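Local structure of serine-pyruvate aminotransferase (agxt) (Sulfolobus solfataricus, 3ZRP) at residues A[6-10]-A[323-327]; A[39-44]-A[256-260]; A[55-60]-A[226-231]; A[311-315]-A[359-363]. The protein probably transfers the amino group of serine to pyruvate, or of alanine to glyoxylate, using pyridoxal 5'-phosphate as its cofactor. All coordinates share one frame; numbering follows the deposited sequence. Where two conformers were deposited one is given.

Contact 1. Residues A[6-10]-A[323-327]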
# COMPACT_ATOMS: atom_id res chain seq x y z
N LEU A 6 21.55 11.68 -1.99
CA LEU A 6 21.40 11.13 -0.61
C LEU A 6 20.23 11.79 0.15
O LEU A 6 20.39 12.78 0.87
CB LEU A 6 22.73 11.25 0.15
CG LEU A 6 23.90 10.42 -0.40
CD1 LEU A 6 25.22 10.85 0.25
CD2 LEU A 6 23.68 8.89 -0.24
N HIS A 7 19.05 11.18 -0.03
CA HIS A 7 17.76 11.71 0.44
C HIS A 7 17.12 10.83 1.54
O HIS A 7 17.49 9.66 1.69
CB HIS A 7 16.79 11.81 -0.75
CG HIS A 7 15.61 12.71 -0.53
ND1 HIS A 7 14.46 12.30 0.13
CD2 HIS A 7 15.40 14.00 -0.88
CE1 HIS A 7 13.60 13.30 0.18
NE2 HIS A 7 14.14 14.35 -0.43
N VAL A 8 16.18 11.40 2.30
CA VAL A 8 15.31 10.61 3.19
C VAL A 8 14.34 9.78 2.34
O VAL A 8 13.45 10.32 1.68
CB VAL A 8 14.57 11.46 4.27
CG1 VAL A 8 15.58 12.13 5.19
CG2 VAL A 8 13.62 12.47 3.64
N GLY A 9 14.54 8.47 2.38
CA GLY A 9 13.97 7.58 1.39
C GLY A 9 14.94 7.53 0.22
O GLY A 9 14.66 8.10 -0.83
N PRO A 10 16.10 6.85 0.41
CA PRO A 10 17.08 6.76 -0.66
C PRO A 10 16.35 6.61 -1.98
O PRO A 10 15.46 5.76 -2.10
CB PRO A 10 17.86 5.47 -0.33
CG PRO A 10 17.39 5.02 1.02
CD PRO A 10 16.55 6.11 1.60
N VAL A 323 24.68 15.18 -6.24
CA VAL A 323 23.97 14.54 -5.10
C VAL A 323 22.64 15.24 -4.78
O VAL A 323 22.57 16.47 -4.80
CB VAL A 323 24.84 14.51 -3.79
CG1 VAL A 323 24.15 13.75 -2.65
CG2 VAL A 323 26.20 13.90 -4.03
N GLU A 324 21.61 14.46 -4.48
CA GLU A 324 20.35 15.00 -3.94
C GLU A 324 20.23 14.74 -2.43
O GLU A 324 20.31 13.59 -2.00
CB GLU A 324 19.14 14.43 -4.68
CG GLU A 324 17.80 15.03 -4.26
CD GLU A 324 16.65 14.64 -5.18
OE1 GLU A 324 16.90 14.36 -6.37
OE2 GLU A 324 15.50 14.62 -4.71
N PHE A 325 20.06 15.80 -1.64
CA PHE A 325 19.85 15.70 -0.19
C PHE A 325 18.36 15.88 0.14
O PHE A 325 17.53 15.83 -0.77
CB PHE A 325 20.70 16.75 0.51
CG PHE A 325 22.19 16.57 0.32
CD1 PHE A 325 22.85 15.45 0.84
CD2 PHE A 325 22.94 17.53 -0.36
CE1 PHE A 325 24.22 15.28 0.67
CE2 PHE A 325 24.31 17.36 -0.52
CZ PHE A 325 24.95 16.24 -0.01
N ALA A 326 18.00 16.08 1.41
CA ALA A 326 16.62 16.37 1.80
C ALA A 326 16.49 17.71 2.53
O ALA A 326 17.44 18.15 3.19
CB ALA A 326 16.01 15.20 2.65
N PRO A 327 15.32 18.37 2.42
CA PRO A 327 15.15 19.63 3.13
C PRO A 327 14.98 19.44 4.63
O PRO A 327 14.68 18.34 5.08
CB PRO A 327 13.86 20.22 2.52
CG PRO A 327 13.11 19.05 2.04
CD PRO A 327 14.11 18.00 1.66
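The methyl of Ala326 stands squarely over one face of the His7 imidazole, with CB 3.8 Å from the ring centroid and 12° off the normal, a CH-pi contact. His7 offers that face because CG is anti to its own backbone N (chi1 -162°), which swings the ring from the chain toward Ala326. ND1 fixes the rotation of the ring by donating, in the ring plane, to Val8 O at 2.7 Å, although the donor sits well above the plane of that carbonyl. Val8 meets the same methyl from a second direction, CG2 lying 3.8 Å from Ala326 CB. Further along, the side chains of Leu6 and Val323 pass at a slant, Leu6 CB 4.0 Å from Val323 CG1. Between these two groups Phe325 CA points its hydrogen at Leu6 O, C to O 3.2 Å and nearly straight (169°). Val8 also touches Thr138, which binds pyridoxal 5'-phosphate, so the N-terminal loop runs close to the cofactor site. CH-pi, CH...O and apolar contacts carry the joint, and the carboxylate of Glu324, 4.5 Å from His7 NE2 at OE2, might slightly favour a protonated imidazole.

Contact 2. Residues A[39-44]-A[256-260]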
# COMPACT_ATOMS: atom_id res chain seq x y z
N TYR A 39 10.22 -15.74 2.93
CA TYR A 39 11.60 -15.33 3.03
C TYR A 39 11.75 -13.93 3.66
O TYR A 39 12.65 -13.69 4.48
CB TYR A 39 12.30 -15.41 1.67
CG TYR A 39 13.77 -15.14 1.76
CD1 TYR A 39 14.69 -16.18 2.01
CD2 TYR A 39 14.27 -13.84 1.64
CE1 TYR A 39 16.06 -15.93 2.10
CE2 TYR A 39 15.63 -13.58 1.74
CZ TYR A 39 16.52 -14.62 1.97
OH TYR A 39 17.86 -14.35 2.07
N SER A 40 10.89 -13.00 3.27
CA SER A 40 10.92 -11.65 3.85
C SER A 40 10.56 -11.67 5.33
O SER A 40 11.18 -10.96 6.13
CB SER A 40 10.01 -10.70 3.05
OG SER A 40 10.47 -10.62 1.72
N LEU A 41 9.56 -12.48 5.68
CA LEU A 41 9.18 -12.64 7.06
C LEU A 41 10.38 -13.10 7.92
O LEU A 41 10.62 -12.55 9.00
CB LEU A 41 7.97 -13.57 7.20
CG LEU A 41 6.66 -13.04 6.59
CD1 LEU A 41 5.61 -14.10 6.62
CD2 LEU A 41 6.17 -11.78 7.33
N LYS A 42 11.14 -14.09 7.42
CA LYS A 42 12.35 -14.55 8.13
C LYS A 42 13.42 -13.47 8.21
O LYS A 42 14.07 -13.31 9.25
CB LYS A 42 12.93 -15.82 7.49
CG LYS A 42 12.02 -16.99 7.62
CD LYS A 42 12.60 -18.23 6.97
CE LYS A 42 11.48 -19.19 6.56
NZ LYS A 42 10.71 -19.70 7.73
N GLY A 43 13.55 -12.72 7.11
CA GLY A 43 14.48 -11.61 7.01
C GLY A 43 14.20 -10.52 8.01
O GLY A 43 15.14 -9.93 8.54
N LEU A 44 12.90 -10.26 8.27
CA LEU A 44 12.50 -9.33 9.33
C LEU A 44 13.01 -9.79 10.70
O LEU A 44 13.55 -9.00 11.45
CB LEU A 44 10.98 -9.12 9.35
CG LEU A 44 10.42 -7.89 10.08
CD1 LEU A 44 11.10 -6.56 9.70
CD2 LEU A 44 8.92 -7.78 9.84
N PHE A 256 16.38 -8.48 1.26
CA PHE A 256 16.79 -9.27 2.42
C PHE A 256 17.90 -10.30 2.10
O PHE A 256 18.75 -10.58 2.96
CB PHE A 256 15.59 -9.98 3.06
CG PHE A 256 14.82 -9.13 4.05
CD1 PHE A 256 15.47 -8.54 5.14
CD2 PHE A 256 13.44 -8.95 3.91
CE1 PHE A 256 14.75 -7.76 6.06
CE2 PHE A 256 12.72 -8.18 4.83
CZ PHE A 256 13.38 -7.58 5.90
N ARG A 257 17.88 -10.84 0.87
CA ARG A 257 18.95 -11.78 0.45
C ARG A 257 20.30 -11.06 0.47
O ARG A 257 21.26 -11.56 1.05
CB ARG A 257 18.67 -12.41 -0.93
CG ARG A 257 19.51 -13.68 -1.25
CD ARG A 257 19.35 -14.15 -2.72
NE ARG A 257 19.74 -13.10 -3.68
CZ ARG A 257 20.99 -12.82 -4.03
NH1 ARG A 257 22.02 -13.51 -3.53
NH2 ARG A 257 21.23 -11.85 -4.90
N LEU A 258 20.34 -9.86 -0.11
CA LEU A 258 21.54 -9.03 -0.11
C LEU A 258 22.01 -8.61 1.30
O LEU A 258 23.21 -8.59 1.56
CB LEU A 258 21.35 -7.83 -1.02
CG LEU A 258 21.11 -8.22 -2.49
CD1 LEU A 258 20.78 -7.00 -3.34
CD2 LEU A 258 22.32 -9.01 -3.06
N ILE A 259 21.06 -8.32 2.20
CA ILE A 259 21.37 -7.94 3.59
C ILE A 259 22.00 -9.12 4.33
O ILE A 259 23.01 -8.95 5.03
CB ILE A 259 20.11 -7.39 4.34
CG1 ILE A 259 19.70 -6.04 3.74
CG2 ILE A 259 20.37 -7.26 5.83
CD1 ILE A 259 18.35 -5.48 4.27
N GLU A 260 21.43 -10.31 4.16
CA GLU A 260 21.98 -11.50 4.82
C GLU A 260 23.36 -11.84 4.24
O GLU A 260 24.26 -12.22 4.98
CB GLU A 260 21.03 -12.70 4.76
CG GLU A 260 21.50 -13.88 5.65
CD GLU A 260 20.38 -14.55 6.45
OE1 GLU A 260 19.19 -14.17 6.30
OE2 GLU A 260 20.69 -15.46 7.25
O HOH W 1 17.47 -13.05 4.87
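One face of the Phe256 ring lies against the backbone of helix 31-48: the carbonyl carbon of Gly43 and the N of Leu44 lie over that face, offset toward the rim, and Gly43 CA sits 3.9 Å from the ring centroid in a CH-pi contact, 16° off the normal. Carbonyl oxygens lie close as well, Gly43 O being 3.3 Å from Phe256 CE1 and Ser40 O 3.4 Å from Phe256 CE2. The Tyr39 ring is met at its edge by the backbone N of Arg257, while its CE2 touches Phe256 CB at 3.8 Å; the two aromatic side chains run alongside one another, pointing opposite ways. With CG anti to the backbone N (chi1 -174°), Tyr39 stretches across to the other helix and lays OH 3.2 Å from Arg257 CA. A water lies at this margin, bonding only weakly to Tyr39 OH and Phe256 O; in the conformer given it also donates to Glu260 OE1, a tentative bond. The guanidinium of Arg257 turns away to a salt bridge with Glu254, and Ser40 OG is bonded to Ala36 O. With Phe256 cut back to alanine, the hole over Gly43 would probably be left unfilled and the helices without their main apolar link. The missing side chain of Gly43 is what admits the ring, since a CB there would clash with Phe256 CG. The axes of segments 39-44 and 256-260 approach to 10.2 Å and cross at 40°, and the contact is knobs-into-holes packing of two helices, Phe256 being the knob in a hole formed by Tyr39, Ser40, Gly43 and Leu44.

Contact 3. Residues A[55-60]-A[226-231]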
# COMPACT_ATOMS: atom_id res chain seq x y z
N GLN A 55 6.59 -12.84 15.96
CA GLN A 55 5.79 -12.96 14.75
C GLN A 55 5.99 -11.76 13.80
O GLN A 55 5.60 -10.64 14.14
CB GLN A 55 4.31 -13.11 15.09
CG GLN A 55 3.37 -13.16 13.88
CD GLN A 55 3.62 -14.39 13.01
OE1 GLN A 55 3.32 -15.50 13.41
NE2 GLN A 55 4.14 -14.18 11.81
N PRO A 56 6.57 -12.00 12.61
CA PRO A 56 6.67 -10.90 11.63
C PRO A 56 5.36 -10.71 10.84
O PRO A 56 4.63 -11.68 10.60
CB PRO A 56 7.78 -11.37 10.70
CG PRO A 56 7.65 -12.92 10.76
CD PRO A 56 7.30 -13.20 12.18
N LEU A 57 5.05 -9.47 10.44
CA LEU A 57 3.96 -9.22 9.50
C LEU A 57 4.41 -8.16 8.49
O LEU A 57 5.13 -7.21 8.85
CB LEU A 57 2.68 -8.72 10.20
CG LEU A 57 1.95 -9.62 11.20
CD1 LEU A 57 2.37 -9.26 12.62
CD2 LEU A 57 0.43 -9.60 11.07
N ILE A 58 4.01 -8.34 7.25
CA ILE A 58 4.29 -7.38 6.19
C ILE A 58 2.94 -6.91 5.65
O ILE A 58 2.11 -7.71 5.25
CB ILE A 58 5.20 -8.02 5.12
CG1 ILE A 58 6.57 -8.35 5.75
CG2 ILE A 58 5.32 -7.15 3.87
CD1 ILE A 58 7.47 -9.25 4.87
N ILE A 59 2.68 -5.60 5.70
CA ILE A 59 1.34 -5.10 5.34
C ILE A 59 1.51 -4.02 4.29
O ILE A 59 2.60 -3.49 4.14
CB ILE A 59 0.55 -4.56 6.57
CG1 ILE A 59 1.27 -3.37 7.23
CG2 ILE A 59 0.36 -5.70 7.66
CD1 ILE A 59 0.42 -2.60 8.30
N PRO A 60 0.42 -3.70 3.53
CA PRO A 60 0.57 -2.58 2.59
C PRO A 60 0.73 -1.23 3.27
O PRO A 60 0.24 -1.01 4.38
CB PRO A 60 -0.73 -2.62 1.77
CG PRO A 60 -1.32 -4.01 2.03
CD PRO A 60 -0.92 -4.30 3.45
N TRP A 226 -4.37 -9.73 8.69
CA TRP A 226 -3.19 -10.08 7.90
C TRP A 226 -2.50 -11.33 8.45
O TRP A 226 -1.78 -12.00 7.71
CB TRP A 226 -2.18 -8.94 7.86
CG TRP A 226 -2.71 -7.82 7.07
CD1 TRP A 226 -3.30 -6.68 7.58
CD2 TRP A 226 -2.85 -7.74 5.64
NE1 TRP A 226 -3.73 -5.90 6.54
CE2 TRP A 226 -3.46 -6.51 5.35
CE3 TRP A 226 -2.47 -8.57 4.57
CZ2 TRP A 226 -3.73 -6.07 4.03
CZ3 TRP A 226 -2.73 -8.16 3.27
CH2 TRP A 226 -3.36 -6.90 3.00
N LEU A 227 -2.72 -11.61 9.72
CA LEU A 227 -2.05 -12.75 10.40
C LEU A 227 -2.21 -14.11 9.68
O LEU A 227 -1.21 -14.83 9.55
CB LEU A 227 -2.51 -12.87 11.86
CG LEU A 227 -1.56 -12.69 13.04
CD1 LEU A 227 -2.28 -13.07 14.34
CD2 LEU A 227 -0.30 -13.51 12.86
N PRO A 228 -3.43 -14.46 9.22
CA PRO A 228 -3.57 -15.73 8.49
C PRO A 228 -2.73 -15.76 7.21
O PRO A 228 -2.22 -16.82 6.85
CB PRO A 228 -5.08 -15.78 8.15
CG PRO A 228 -5.73 -14.90 9.16
CD PRO A 228 -4.73 -13.81 9.43
N VAL A 229 -2.57 -14.62 6.54
CA VAL A 229 -1.71 -14.57 5.36
C VAL A 229 -0.24 -14.82 5.71
O VAL A 229 0.45 -15.54 4.99
CB VAL A 229 -1.88 -13.23 4.54
CG1 VAL A 229 -1.06 -13.26 3.25
CG2 VAL A 229 -3.35 -13.00 4.22
N MET A 230 0.21 -14.27 6.84
CA MET A 230 1.62 -14.39 7.28
C MET A 230 1.96 -15.79 7.79
O MET A 230 2.98 -16.37 7.38
CB MET A 230 1.97 -13.34 8.36
CG MET A 230 1.62 -11.89 7.94
SD MET A 230 2.47 -11.33 6.45
CE MET A 230 1.10 -10.64 5.51
N ARG A 231 1.11 -16.30 8.68
CA ARG A 231 1.21 -17.69 9.15
C ARG A 231 1.13 -18.66 7.98
O ARG A 231 1.95 -19.59 7.87
CB ARG A 231 0.11 -17.97 10.18
CG ARG A 231 0.45 -17.44 11.56
CD ARG A 231 -0.78 -17.36 12.43
NE ARG A 231 -0.42 -17.09 13.82
CZ ARG A 231 -1.28 -16.75 14.76
NH1 ARG A 231 -2.57 -16.61 14.48
NH2 ARG A 231 -0.84 -16.51 15.99
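Helix 226-231 runs past strand 55-60 at a steep 116° between their directions, the axes coming within 8.3 Å, so that Met230 faces Leu57 while Trp226 lies beside Ile59 and Pro60. Met230 is the closest link: its chain bends back at chi2 (-60°) and brings SD to Ile58 N, a weak but straight hydrogen bond of 3.5 Å. The CE methyl then sits 3.1 Å from Ile58 O, and CG packs on Leu57 CG at 4.0 Å, the two side chains crossing at about a right angle. The indole of Trp226 takes two CH-pi contacts on one face. Ile59 CG2 stands over the five-membered ring, 4.0 Å from its centroid, and Pro60 CD over the six-membered ring at 3.8 Å; the NE1 of the indole is used by Tyr220 O. At the far end Gln55 turns its amide along the strand, NE2 donating to Pro56 O at 2.8 Å almost in the amide plane, and this holds the group while its CG lies 3.8 Å from Leu227 CD2. The Arg231 guanidinium has its salt bridge with Asp211. Strand 55-60 is the outermost strand of the seven-stranded sheet within this chain. It pairs with strand 197-202 through Gln55, Leu57 and Ile59, whereas Ile58 turns its N to Met230. Helix 31-48 covers Pro56 and Ile58, helix 204-212 backs Leu227, and Gly61 of the second subunit packs on Pro60.

Contact 4. Residues A[311-315]-A[359-363]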
# COMPACT_ATOMS: atom_id res chain seq x y z
N PRO A 311 18.69 27.02 2.53
CA PRO A 311 18.70 25.56 2.31
C PRO A 311 18.11 25.09 0.97
O PRO A 311 18.59 24.10 0.42
CB PRO A 311 17.89 25.02 3.50
CG PRO A 311 18.00 26.06 4.54
CD PRO A 311 18.03 27.37 3.80
N GLN A 312 17.09 25.80 0.46
CA GLN A 312 16.53 25.46 -0.85
C GLN A 312 17.58 25.62 -1.94
O GLN A 312 17.77 24.71 -2.76
CB GLN A 312 15.29 26.29 -1.18
CG GLN A 312 13.98 25.74 -0.62
CD GLN A 312 13.64 24.33 -1.10
OE1 GLN A 312 13.19 23.49 -0.32
NE2 GLN A 312 13.86 24.06 -2.39
N LYS A 313 18.28 26.76 -1.94
CA LYS A 313 19.36 27.01 -2.89
C LYS A 313 20.43 25.93 -2.78
O LYS A 313 20.94 25.45 -3.79
CB LYS A 313 19.98 28.40 -2.68
CG LYS A 313 19.11 29.54 -3.19
CD LYS A 313 19.90 30.86 -3.21
CE LYS A 313 19.06 32.02 -3.75
NZ LYS A 313 17.98 32.41 -2.81
N VAL A 314 20.74 25.53 -1.55
CA VAL A 314 21.69 24.44 -1.32
C VAL A 314 21.19 23.14 -1.96
O VAL A 314 21.96 22.45 -2.64
CB VAL A 314 22.02 24.25 0.19
CG1 VAL A 314 22.87 23.01 0.42
CG2 VAL A 314 22.73 25.48 0.72
N LEU A 315 19.90 22.83 -1.79
CA LEU A 315 19.31 21.61 -2.37
C LEU A 315 19.33 21.63 -3.90
O LEU A 315 19.64 20.61 -4.53
CB LEU A 315 17.87 21.40 -1.87
CG LEU A 315 17.58 20.89 -0.44
CD1 LEU A 315 16.11 20.57 -0.33
CD2 LEU A 315 18.42 19.69 -0.04
N THR A 359 29.21 23.58 -3.09
CA THR A 359 27.92 24.23 -3.12
C THR A 359 27.87 25.41 -2.13
O THR A 359 27.39 26.50 -2.47
CB THR A 359 26.78 23.22 -2.88
OG1 THR A 359 26.94 22.11 -3.76
CG2 THR A 359 25.42 23.86 -3.11
N LEU A 360 28.40 25.20 -0.92
CA LEU A 360 28.39 26.24 0.11
C LEU A 360 29.33 27.40 -0.22
O LEU A 360 29.06 28.56 0.13
CB LEU A 360 28.70 25.64 1.49
CG LEU A 360 27.69 24.64 2.05
CD1 LEU A 360 28.00 24.27 3.50
CD2 LEU A 360 26.28 25.16 1.92
N ARG A 361 30.43 27.08 -0.91
CA ARG A 361 31.39 28.07 -1.42
C ARG A 361 30.68 29.09 -2.32
O ARG A 361 30.83 30.30 -2.13
CB ARG A 361 32.50 27.35 -2.18
CG ARG A 361 33.70 28.20 -2.63
CD ARG A 361 35.00 27.40 -2.48
NE ARG A 361 35.93 27.57 -3.60
CZ ARG A 361 37.25 27.71 -3.48
NH1 ARG A 361 37.82 27.75 -2.28
NH2 ARG A 361 38.00 27.84 -4.56
N LYS A 362 29.91 28.58 -3.28
CA LYS A 362 29.22 29.43 -4.25
C LYS A 362 28.06 30.21 -3.63
O LYS A 362 27.54 31.16 -4.24
CB LYS A 362 28.74 28.62 -5.46
CG LYS A 362 27.58 27.66 -5.22
CD LYS A 362 27.40 26.70 -6.39
CE LYS A 362 26.10 25.91 -6.27
NZ LYS A 362 26.07 24.76 -7.22
N LEU A 363 27.66 29.83 -2.42
CA LEU A 363 26.50 30.46 -1.77
C LEU A 363 26.85 31.29 -0.52
O LEU A 363 25.95 31.84 0.13
CB LEU A 363 25.42 29.41 -1.46
CG LEU A 363 24.70 28.80 -2.67
CD1 LEU A 363 24.12 27.43 -2.32
CD2 LEU A 363 23.61 29.72 -3.20
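Val314 O faces the CG2 methyl of Thr359 at 3.8 Å and is gripped by OG1 of Thr318, one turn further along its own helix, so this carbonyl has a polar partner within helix 311-319 and an apolar neighbour across the contact. Thr359 turns CG2 this way by placing it anti to its backbone N, while OG1 goes to Val355 O. The rest is carried by aliphatic branches that meet at a slant. Val314 CG2 is touched by two leucines: Leu360 CD2 at 3.8 Å and Leu363 CD1 at 3.9 Å. Leu363 is forked across two residues, for its other methyl, CD2, lies 3.9 Å from Lys313 CD, against the aliphatic stem of the lysine, whose amine makes a long, weak ion pair with Asp310. Replacing Leu363 by a serine would probably remove the apolar fork that touches both Val314 CG2 and the Lys313 stem, leaving that stem freer to turn. No hydrogen bond crosses between the segments. The helix axes come within 10.2 Å, at 131° between their directions. Helix 311-319 thus packs on the last turns of helix 346-363, where Lys362, in the conformer given, also bonds to Gly317 O. Leu306, from a loop, touches both Val314 and Leu360, and Leu287 adds to the apolar layer around Leu360.

In the fold
From the N terminus, 6-10 waits more than three hundred residues for its partner 323-327, so contact 1 closes the widest loop. Within it, 39-44 opens contact 2 and 55-60 opens contact 3; 226-231 closes contact 3 first and 256-260 then closes contact 2 around it. These two touch, Ser40 against Ile58 and Leu41 against Met230, and bind helices 31-48, 223-234 and 246-262 to the edge of the main sheet. Segment 311-315 begins contact 4 before contact 1 is complete and 359-363 ends it afterwards, so the two cross. Leu315 packs on Phe325 and Pro327, joining helix 311-319 to the segment on which contact 1 lays the N-terminal loop.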